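Local coordinates for protein predicted acetamidase/formamidase (Thermoanaerobacter tengcongensis, PDB 3TKK) that probably hydrolyses carbon-nitrogen bonds other than peptide bonds in linear amides, and binds zinc and calcium ions, at residues G99-G102 / N103-E106; V113-D117 / G118-F122; F171-V175 / E176-L180; K239-E242 / I243-D247. All blocks are in the same frame, centred on the assembly; numbering follows the deposited sequence.

Contact 1 of 4, residues G99-G102 / N103-E106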
loop_
_atom_site.group_PDB
_atom_site.type_symbol
_atom_site.label_atom_id
_atom_site.label_comp_id
_atom_site.label_asym_id
_atom_site.label_seq_id
_atom_site.Cartn_x
_atom_site.Cartn_y
_atom_site.Cartn_z
ATOM N N GLY A 99 12.898 13.028 -1.119
ATOM C CA GLY A 99 11.843 12.153 -0.606
ATOM C C GLY A 99 10.793 12.941 0.130
ATOM O O GLY A 99 10.820 14.211 0.163
ATOM N N VAL A 100 10.004 12.218 0.930
ATOM C CA VAL A 100 8.807 12.902 1.408
ATOM C C VAL A 100 9.168 13.948 2.484
ATOM O O VAL A 100 8.450 14.882 2.682
ATOM C CB VAL A 100 7.921 11.809 1.980
ATOM C CG1 VAL A 100 6.751 12.463 2.798
ATOM C CG2 VAL A 100 7.430 11.023 0.737
ATOM N N LEU A 101 10.251 13.704 3.253
ATOM C CA LEU A 101 10.547 14.582 4.411
ATOM C C LEU A 101 11.658 15.559 3.931
ATOM O O LEU A 101 12.262 16.274 4.753
ATOM C CB LEU A 101 11.031 13.813 5.644
ATOM C CG LEU A 101 10.084 12.684 6.223
ATOM C CD1 LEU A 101 10.655 11.983 7.387
ATOM C CD2 LEU A 101 8.714 13.326 6.544
ATOM N N GLY A 102 11.852 15.680 2.617
ATOM C CA GLY A 102 12.872 16.640 2.094
ATOM C C GLY A 102 12.725 18.050 2.695
ATOM O O GLY A 102 13.778 18.796 2.896
ATOM N N ASN A 103 11.480 18.428 3.016
ATOM C CA ASN A 103 11.240 19.841 3.384
ATOM C C ASN A 103 11.682 19.978 4.830
ATOM O O ASN A 103 11.631 21.040 5.337
ATOM C CB ASN A 103 9.749 20.269 3.282
ATOM C CG ASN A 103 8.901 19.483 4.247
ATOM O OD1 ASN A 103 9.179 18.370 4.445
ATOM N ND2 ASN A 103 7.888 20.074 4.863
ATOM N N LEU A 104 12.174 18.918 5.471
ATOM C CA LEU A 104 12.597 19.159 6.857
ATOM C C LEU A 104 14.119 19.261 7.055
ATOM O O LEU A 104 14.568 19.403 8.149
ATOM C CB LEU A 104 12.098 17.999 7.730
ATOM C CG LEU A 104 10.577 17.639 7.762
ATOM C CD1 LEU A 104 10.273 16.463 8.862
ATOM C CD2 LEU A 104 9.761 18.813 8.112
ATOM N N MET A 105 14.905 19.024 6.017
ATOM C CA MET A 105 16.330 18.778 6.165
ATOM C C MET A 105 17.117 19.840 5.402
ATOM O O MET A 105 16.573 20.418 4.510
ATOM C CB MET A 105 16.655 17.397 5.580
ATOM C CG MET A 105 16.278 16.253 6.619
ATOM S SD MET A 105 16.571 14.667 5.931
ATOM C CE MET A 105 15.157 14.434 4.811
ATOM N N GLU A 106 18.389 20.028 5.760
ATOM C CA GLU A 106 19.293 21.013 5.128
ATOM C C GLU A 106 20.520 20.240 4.630
ATOM O O GLU A 106 20.918 19.239 5.251
ATOM C CB GLU A 106 19.715 22.000 6.168
ATOM C CG GLU A 106 18.580 22.903 6.621
ATOM C CD GLU A 106 18.041 23.725 5.458
ATOM O OE1 GLU A 106 18.708 23.832 4.402
ATOM O OE2 GLU A 106 16.936 24.280 5.618
HETATM O O HOH W 1 9.005 17.240 1.380
HETATM O O HOH W 2 14.593 21.707 3.666
#
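M105 folds back over L101, four residues earlier, where the chain leaves a tight turn. Its CB lies 4.2 Å from G102 O. CG and SD then carry the chain back along the turn. A bend at the last torsion (chi3 -77°) swings the methyl CE over the peptide of L101. There CE sits 3.4 Å from L101 O and 4.3 Å from L101 CB, so the tip of the methionine meets both the carbonyl and the root of the leucine. L101 O is also the acceptor for L104 N at 2.7 Å. That bond is fairly straight at the hydrogen, but the donor stands above the carbonyl plane. L104 packs its CD1 on L101 CD2 at 4.2 Å. The backbone makes a type I beta turn from G99 to G102 and runs on into a short 3-10 turn. Both lie in the loop that links strand 89-95 to strand 108-116. A second, weak bond runs from M105 N to G102 O at 3.3 Å. One water bridges G102 O and M105 O. Another donates to V100 O at 2.8 Å and, at a longer 3.3 Å, to N103 OD1. The loop lies against the second subunit: V100 and L101 pack on V245 of that subunit, N103 on its H246 and M105 on its E261.

Contact 2 of 4, residues V113-D117 / G118-F122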
loop_
_atom_site.group_PDB
_atom_site.type_symbol
_atom_site.label_atom_id
_atom_site.label_comp_id
_atom_site.label_asym_id
_atom_site.label_seq_id
_atom_site.Cartn_x
_atom_site.Cartn_y
_atom_site.Cartn_z
ATOM N N VAL A 113 26.647 1.797 6.014
ATOM C CA VAL A 113 26.382 0.822 7.070
ATOM C C VAL A 113 26.981 -0.546 6.747
ATOM O O VAL A 113 26.982 -0.976 5.599
ATOM C CB VAL A 113 24.883 0.641 7.285
ATOM C CG1 VAL A 113 24.355 1.916 7.876
ATOM C CG2 VAL A 113 24.127 0.497 5.934
ATOM N N ASP A 114 27.422 -1.247 7.781
ATOM C CA ASP A 114 27.807 -2.633 7.671
ATOM C C ASP A 114 26.568 -3.514 7.526
ATOM O O ASP A 114 25.483 -3.200 8.025
ATOM C CB ASP A 114 28.668 -3.013 8.879
ATOM C CG ASP A 114 29.945 -2.271 8.888
ATOM O OD1 ASP A 114 30.485 -1.962 7.795
ATOM O OD2 ASP A 114 30.354 -1.920 9.993
ATOM N N ILE A 115 26.713 -4.517 6.673
ATOM C CA ILE A 115 25.721 -5.571 6.555
ATOM C C ILE A 115 26.471 -6.796 7.047
ATOM O O ILE A 115 27.542 -7.123 6.488
ATOM C CB ILE A 115 25.204 -5.721 5.106
ATOM C CG1 ILE A 115 24.496 -4.417 4.766
ATOM C CG2 ILE A 115 24.232 -6.943 5.034
ATOM C CD1 ILE A 115 24.090 -4.119 3.376
ATOM N N LYS A 116 25.979 -7.389 8.121
ATOM C CA LYS A 116 26.610 -8.568 8.701
ATOM C C LYS A 116 25.655 -9.525 9.353
ATOM O O LYS A 116 24.683 -9.119 9.935
ATOM C CB LYS A 116 27.549 -8.134 9.788
ATOM C CG LYS A 116 28.392 -7.005 9.414
ATOM C CD LYS A 116 29.789 -7.274 9.543
ATOM C CE LYS A 116 30.265 -7.671 8.157
ATOM N NZ LYS A 116 31.783 -7.505 8.067
ATOM N N ASP A 117 25.980 -10.833 9.333
ATOM C CA ASP A 117 25.129 -11.751 10.091
ATOM C C ASP A 117 23.678 -11.632 9.534
ATOM O O ASP A 117 22.704 -11.800 10.269
ATOM C CB ASP A 117 25.168 -11.347 11.558
ATOM C CG ASP A 117 24.751 -12.506 12.494
ATOM O OD1 ASP A 117 24.767 -13.632 12.032
ATOM O OD2 ASP A 117 24.358 -12.271 13.663
ATOM N N GLY A 118 23.538 -11.319 8.247
ATOM C CA GLY A 118 22.198 -11.149 7.662
ATOM C C GLY A 118 21.418 -9.908 8.065
ATOM O O GLY A 118 20.191 -9.837 7.880
ATOM N N LYS A 119 22.104 -8.883 8.555
ATOM C CA LYS A 119 21.428 -7.665 9.074
ATOM C C LYS A 119 22.044 -6.350 8.640
ATOM O O LYS A 119 23.275 -6.192 8.669
ATOM C CB LYS A 119 21.390 -7.757 10.629
ATOM C CG LYS A 119 20.402 -8.760 11.193
ATOM C CD LYS A 119 20.625 -8.979 12.671
ATOM C CE LYS A 119 22.060 -9.598 12.914
ATOM N NZ LYS A 119 22.516 -9.972 14.410
ATOM N N VAL A 120 21.216 -5.377 8.248
ATOM C CA VAL A 120 21.644 -4.059 8.203
ATOM C C VAL A 120 21.906 -3.502 9.608
ATOM O O VAL A 120 20.984 -3.394 10.409
ATOM C CB VAL A 120 20.584 -3.160 7.504
ATOM C CG1 VAL A 120 21.135 -1.837 7.466
ATOM C CG2 VAL A 120 20.341 -3.673 6.057
ATOM N N ILE A 121 23.169 -3.191 9.926
ATOM C CA ILE A 121 23.500 -2.521 11.188
ATOM C C ILE A 121 23.237 -1.019 11.001
ATOM O O ILE A 121 24.150 -0.264 10.601
ATOM C CB ILE A 121 24.964 -2.636 11.582
ATOM C CG1 ILE A 121 25.370 -4.091 11.903
ATOM C CG2 ILE A 121 25.186 -1.876 12.909
ATOM C CD1 ILE A 121 24.314 -5.078 11.708
ATOM N N PHE A 122 22.001 -0.625 11.227
ATOM C CA PHE A 122 21.531 0.764 11.024
ATOM C C PHE A 122 22.223 1.676 12.035
ATOM O O PHE A 122 22.660 2.804 11.704
ATOM C CB PHE A 122 19.980 0.805 11.181
ATOM C CG PHE A 122 19.369 2.158 10.999
ATOM C CD1 PHE A 122 19.188 2.677 9.731
ATOM C CD2 PHE A 122 19.136 2.965 12.108
ATOM C CE1 PHE A 122 18.602 3.960 9.535
ATOM C CE2 PHE A 122 18.621 4.210 11.981
ATOM C CZ PHE A 122 18.334 4.727 10.665
HETATM O O HOH W 3 26.885 0.217 10.315
#
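K116 and K119 face each other as a hydrogen-bonded antiparallel pair and close a tight beta hairpin. K116 N donates to K119 O at 3.0 Å, and K119 N donates to K116 O at 2.9 Å. The second bond is the more bent at its hydrogen, and its donor stands 59° out of the carbonyl plane. One step on, I115 and V120 form a non-hydrogen-bonded pair, where I115 CA comes within 3.3 Å of K119 O in a CA-H...O contact. I121 N then bonds to D114 O at 3.0 Å. A water spans the strands beyond this, accepting from D114 N and donating to I121 O. The turn from K116 to K119 is type I', with D117 and G118 both at positive phi.

The charged contact lies at this turn. K119 NZ forms a salt bridge with D117 OD2 at 3.0 Å, meeting it from above the carboxylate plane. The two side chains run alongside each other, and a bend in the lysine at chi3 (-63°) leads its amine to the acid.

The apolar contacts lie further from the turn. V113 CG2 meets V120 CG1 at 4.1 Å, and I115 CG1 is 4.4 Å from V120 CG2. I115 also packs on V130, A187, V199 and V201. The chemistry divides the hairpin: its exposed tip carries a salt bridge on top of its backbone bonds, while its buried valines and isoleucine face the protein interior.

Contact 3 of 4, residues F171-V175 / E176-L180; sequences FPVFV and EGALL
F171 and L180 meet where the chain leaves one strand and enters the next. F171 CE2 lies 4.2 Å from L180 CD1, which approaches the ring obliquely. I137 and V79 touch both side chains. Further along, V173 turns CG1 toward A178, 3.8 Å from its CA and 3.9 Å from its CB. With CG1 anti to the backbone N (chi1 -172°), this branch reaches across the turn. F174 joins through its backbone: a water accepts from F174 N and donates to A178 O at 2.8 Å. V175 makes two contacts. Its O accepts A178 N at 2.8 Å, with the donor tilted 29° from the carbonyl plane. Its CG2 touches L179 CD1 at 4.0 Å. E176, at the corner, leads away, and its carboxylate forms a salt bridge with K72. The bond from A178 N closes a type II beta turn from V175 to A178, with G177 at positive phi in the third place. L179 N then bonds to G177 O, giving a classic gamma turn centred on A178. These consecutive turns link strand 168-172 of the nine-stranded mixed sheet to strand 180-186, which carries metal ligands D184 and H186.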
loop_
_atom_site.group_PDB
_atom_site.type_symbol
_atom_site.label_atom_id
_atom_site.label_comp_id
_atom_site.label_asym_id
_atom_site.label_seq_id
_atom_site.Cartn_x
_atom_site.Cartn_y
_atom_site.Cartn_z
ATOM N N PHE A 171 7.526 -8.752 -18.353
ATOM C CA PHE A 171 7.596 -7.493 -18.990
ATOM C C PHE A 171 7.036 -7.558 -20.392
ATOM O O PHE A 171 7.401 -8.481 -21.178
ATOM C CB PHE A 171 9.132 -7.103 -19.201
ATOM C CG PHE A 171 9.838 -6.776 -17.935
ATOM C CD1 PHE A 171 9.617 -5.573 -17.306
ATOM C CD2 PHE A 171 10.720 -7.643 -17.415
ATOM C CE1 PHE A 171 10.227 -5.265 -16.040
ATOM C CE2 PHE A 171 11.362 -7.388 -16.149
ATOM C CZ PHE A 171 11.142 -6.164 -15.500
ATOM N N PRO A 172 6.239 -6.588 -20.757
ATOM C CA PRO A 172 6.008 -6.481 -22.195
ATOM C C PRO A 172 7.270 -6.221 -22.981
ATOM O O PRO A 172 8.073 -5.377 -22.570
ATOM C CB PRO A 172 5.164 -5.202 -22.358
ATOM C CG PRO A 172 4.919 -4.612 -20.982
ATOM C CD PRO A 172 5.820 -5.400 -19.990
ATOM N N VAL A 173 7.408 -6.852 -24.162
ATOM C CA VAL A 173 8.559 -6.689 -25.082
ATOM C C VAL A 173 8.241 -5.613 -26.122
ATOM O O VAL A 173 7.240 -5.688 -26.852
ATOM C CB VAL A 173 8.915 -8.045 -25.786
ATOM C CG1 VAL A 173 10.203 -7.935 -26.565
ATOM C CG2 VAL A 173 9.204 -9.121 -24.662
ATOM N N PHE A 174 9.087 -4.586 -26.173
ATOM C CA PHE A 174 8.943 -3.505 -27.115
ATOM C C PHE A 174 9.854 -3.643 -28.316
ATOM O O PHE A 174 9.519 -3.133 -29.366
ATOM C CB PHE A 174 9.068 -2.160 -26.406
ATOM C CG PHE A 174 8.006 -2.003 -25.304
ATOM C CD1 PHE A 174 6.670 -1.754 -25.643
ATOM C CD2 PHE A 174 8.325 -2.203 -23.999
ATOM C CE1 PHE A 174 5.715 -1.654 -24.683
ATOM C CE2 PHE A 174 7.368 -2.137 -23.003
ATOM C CZ PHE A 174 6.069 -1.849 -23.306
ATOM N N VAL A 175 11.006 -4.323 -28.166
ATOM C CA VAL A 175 11.963 -4.452 -29.237
ATOM C C VAL A 175 12.506 -5.830 -29.272
ATOM O O VAL A 175 12.588 -6.566 -28.269
ATOM C CB VAL A 175 13.169 -3.498 -29.132
ATOM C CG1 VAL A 175 12.708 -2.109 -28.771
ATOM C CG2 VAL A 175 14.063 -3.974 -28.052
ATOM N N GLU A 176 12.917 -6.169 -30.462
ATOM C CA GLU A 176 13.551 -7.445 -30.744
ATOM C C GLU A 176 14.642 -7.762 -29.721
ATOM O O GLU A 176 15.516 -6.931 -29.500
ATOM C CB GLU A 176 14.127 -7.395 -32.174
ATOM C CG GLU A 176 14.636 -8.687 -32.708
ATOM C CD GLU A 176 13.522 -9.674 -33.126
ATOM O OE1 GLU A 176 12.428 -9.235 -33.442
ATOM O OE2 GLU A 176 13.733 -10.908 -33.111
ATOM N N GLY A 177 14.587 -8.950 -29.139
ATOM C CA GLY A 177 15.569 -9.465 -28.180
ATOM C C GLY A 177 15.306 -8.867 -26.750
ATOM O O GLY A 177 16.004 -9.161 -25.856
ATOM N N ALA A 178 14.269 -8.025 -26.618
ATOM C CA ALA A 178 13.798 -7.374 -25.399
ATOM C C ALA A 178 14.849 -6.417 -24.825
ATOM O O ALA A 178 14.470 -5.408 -24.339
ATOM C CB ALA A 178 13.367 -8.472 -24.283
ATOM N N LEU A 179 16.120 -6.825 -24.670
ATOM C CA LEU A 179 17.175 -5.975 -24.028
ATOM C C LEU A 179 16.923 -5.742 -22.527
ATOM O O LEU A 179 16.554 -4.628 -22.043
ATOM C CB LEU A 179 17.320 -4.640 -24.771
ATOM C CG LEU A 179 17.748 -4.804 -26.286
ATOM C CD1 LEU A 179 17.867 -3.452 -26.985
ATOM C CD2 LEU A 179 19.117 -5.550 -26.653
ATOM N N LEU A 180 17.210 -6.773 -21.776
ATOM C CA LEU A 180 16.966 -6.712 -20.348
ATOM C C LEU A 180 18.139 -6.121 -19.658
ATOM O O LEU A 180 19.277 -6.480 -20.014
ATOM C CB LEU A 180 16.711 -8.089 -19.866
ATOM C CG LEU A 180 16.629 -8.353 -18.326
ATOM C CD1 LEU A 180 15.241 -7.798 -17.717
ATOM C CD2 LEU A 180 16.682 -9.773 -18.079
HETATM O O HOH W 4 11.966 -4.401 -25.117
#

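Contact 4 of 4, residues K239-E242 / I243-D247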
loop_
_atom_site.group_PDB
_atom_site.type_symbol
_atom_site.label_atom_id
_atom_site.label_comp_id
_atom_site.label_asym_id
_atom_site.label_seq_id
_atom_site.Cartn_x
_atom_site.Cartn_y
_atom_site.Cartn_z
ATOM N N LYS A 239 -2.986 8.371 -10.389
ATOM C CA LYS A 239 -2.998 7.803 -11.717
ATOM C C LYS A 239 -2.284 6.419 -11.635
ATOM O O LYS A 239 -2.665 5.442 -12.299
ATOM C CB LYS A 239 -2.200 8.717 -12.624
ATOM C CG LYS A 239 -2.787 8.937 -13.974
ATOM C CD LYS A 239 -1.794 9.429 -15.005
ATOM C CE LYS A 239 -2.409 10.601 -15.920
ATOM N NZ LYS A 239 -1.783 10.595 -17.302
ATOM N N ALA A 240 -1.170 6.336 -10.914
ATOM C CA ALA A 240 -0.492 5.113 -11.115
ATOM C C ALA A 240 -1.441 4.031 -10.644
ATOM O O ALA A 240 -1.481 2.933 -11.213
ATOM C CB ALA A 240 0.970 5.018 -10.419
ATOM N N VAL A 241 -2.139 4.271 -9.559
ATOM C CA VAL A 241 -2.998 3.187 -9.016
ATOM C C VAL A 241 -4.117 2.855 -10.036
ATOM O O VAL A 241 -4.448 1.665 -10.337
ATOM C CB VAL A 241 -3.681 3.674 -7.705
ATOM C CG1 VAL A 241 -4.983 2.849 -7.434
ATOM C CG2 VAL A 241 -2.724 3.615 -6.486
ATOM N N GLU A 242 -4.660 3.925 -10.635
ATOM C CA GLU A 242 -5.698 3.731 -11.621
ATOM C C GLU A 242 -5.210 2.863 -12.828
ATOM O O GLU A 242 -5.948 2.005 -13.325
ATOM C CB GLU A 242 -6.219 5.109 -12.171
ATOM C CG GLU A 242 -6.755 4.928 -13.542
ATOM C CD GLU A 242 -6.810 6.203 -14.496
ATOM O OE1 GLU A 242 -7.576 7.123 -14.154
ATOM O OE2 GLU A 242 -6.090 6.200 -15.591
ATOM N N ILE A 243 -3.973 3.091 -13.297
ATOM C CA ILE A 243 -3.469 2.327 -14.392
ATOM C C ILE A 243 -3.320 0.879 -13.909
ATOM O O ILE A 243 -3.776 -0.051 -14.617
ATOM C CB ILE A 243 -2.074 2.842 -14.863
ATOM C CG1 ILE A 243 -2.292 4.252 -15.608
ATOM C CG2 ILE A 243 -1.435 1.769 -15.840
ATOM C CD1 ILE A 243 -0.938 5.148 -15.553
ATOM N N ALA A 244 -2.651 0.673 -12.806
ATOM C CA ALA A 244 -2.497 -0.710 -12.270
ATOM C C ALA A 244 -3.798 -1.485 -12.200
ATOM O O ALA A 244 -3.809 -2.632 -12.606
ATOM C CB ALA A 244 -1.748 -0.806 -10.927
ATOM N N VAL A 245 -4.834 -0.888 -11.658
ATOM C CA VAL A 245 -6.140 -1.545 -11.560
ATOM C C VAL A 245 -6.722 -1.859 -12.905
ATOM O O VAL A 245 -7.191 -2.960 -13.119
ATOM C CB VAL A 245 -7.117 -0.626 -10.722
ATOM C CG1 VAL A 245 -8.568 -1.147 -10.576
ATOM C CG2 VAL A 245 -6.550 -0.505 -9.376
ATOM N N HIS A 246 -6.713 -0.879 -13.833
ATOM C CA HIS A 246 -7.206 -1.146 -15.155
ATOM C C HIS A 246 -6.476 -2.271 -15.865
ATOM O O HIS A 246 -7.133 -3.020 -16.617
ATOM C CB HIS A 246 -7.220 0.147 -16.067
ATOM C CG HIS A 246 -8.279 1.133 -15.675
ATOM N ND1 HIS A 246 -9.500 1.202 -16.308
ATOM C CD2 HIS A 246 -8.260 2.155 -14.790
ATOM C CE1 HIS A 246 -10.240 2.133 -15.741
ATOM N NE2 HIS A 246 -9.483 2.762 -14.868
ATOM N N ASP A 247 -5.145 -2.412 -15.652
ATOM C CA ASP A 247 -4.377 -3.373 -16.396
ATOM C C ASP A 247 -4.795 -4.737 -15.813
ATOM O O ASP A 247 -4.937 -5.671 -16.587
ATOM C CB ASP A 247 -2.814 -3.197 -16.290
ATOM C CG ASP A 247 -2.287 -1.958 -17.068
ATOM O OD1 ASP A 247 -2.916 -1.448 -18.065
ATOM O OD2 ASP A 247 -1.224 -1.492 -16.654
#
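I243 covers the backbone of K239, one helical turn earlier. Its CG1 lies 3.5 Å from K239 O, and CD1 is 3.7 Å from that same oxygen. K239 O is engaged from another direction too: I243 N bonds to it at 2.9 Å, almost in line with the carbonyl.

E242 lies beside H246. Its CG, anti to the backbone N (chi1 153°), is near the imidazole, and the carboxylate and ring planes stand 80° apart. The fit is doubtful in detail, because the ring is modelled too close to E242 O. E242 OE1 and H246 NE2 are 4.8 Å apart and do not touch.

V241 and V245 run alongside each other in the same direction, with V241 CG1 4.2 Å from V245 CG2. V245 N bonds to V241 O at 2.9 Å, and A244 N to A240 O at 3.0 Å.

This is the i to i+4 pattern of an alpha helix, here part of helix 237-255. I243 rests on strand 227-234 and A240, V241, A244 and V245 on strand 283-290, while V241 also reaches I275 of the second subunit. The arrangement is that of an amphipathic helix packed on a beta sheet.

How the contacts relate
The four contacts follow one another along the chain, and none touches another within it. Contacts 1 and 2 lie at either end of strand 108-116, with centres about 25 Å apart. Contacts 3 and 4 are closer, their centres about 22 Å apart. Contacts 1 and 4 stand about 28 Å apart between centres in one chain but meet across the dimer, where the 99-106 loop packs on helix 237-255 of the other subunit. In contact 2 the side chain of I115 is about 12 Å from the bound zinc, and that of V120 about 8 Å from the side chain of the zinc ligand H186. The side chains of V100 in contact 1 and F171 in contact 3 are about 14 and 13 Å from a bound calcium. Contact 4 lies away from the annotated sites.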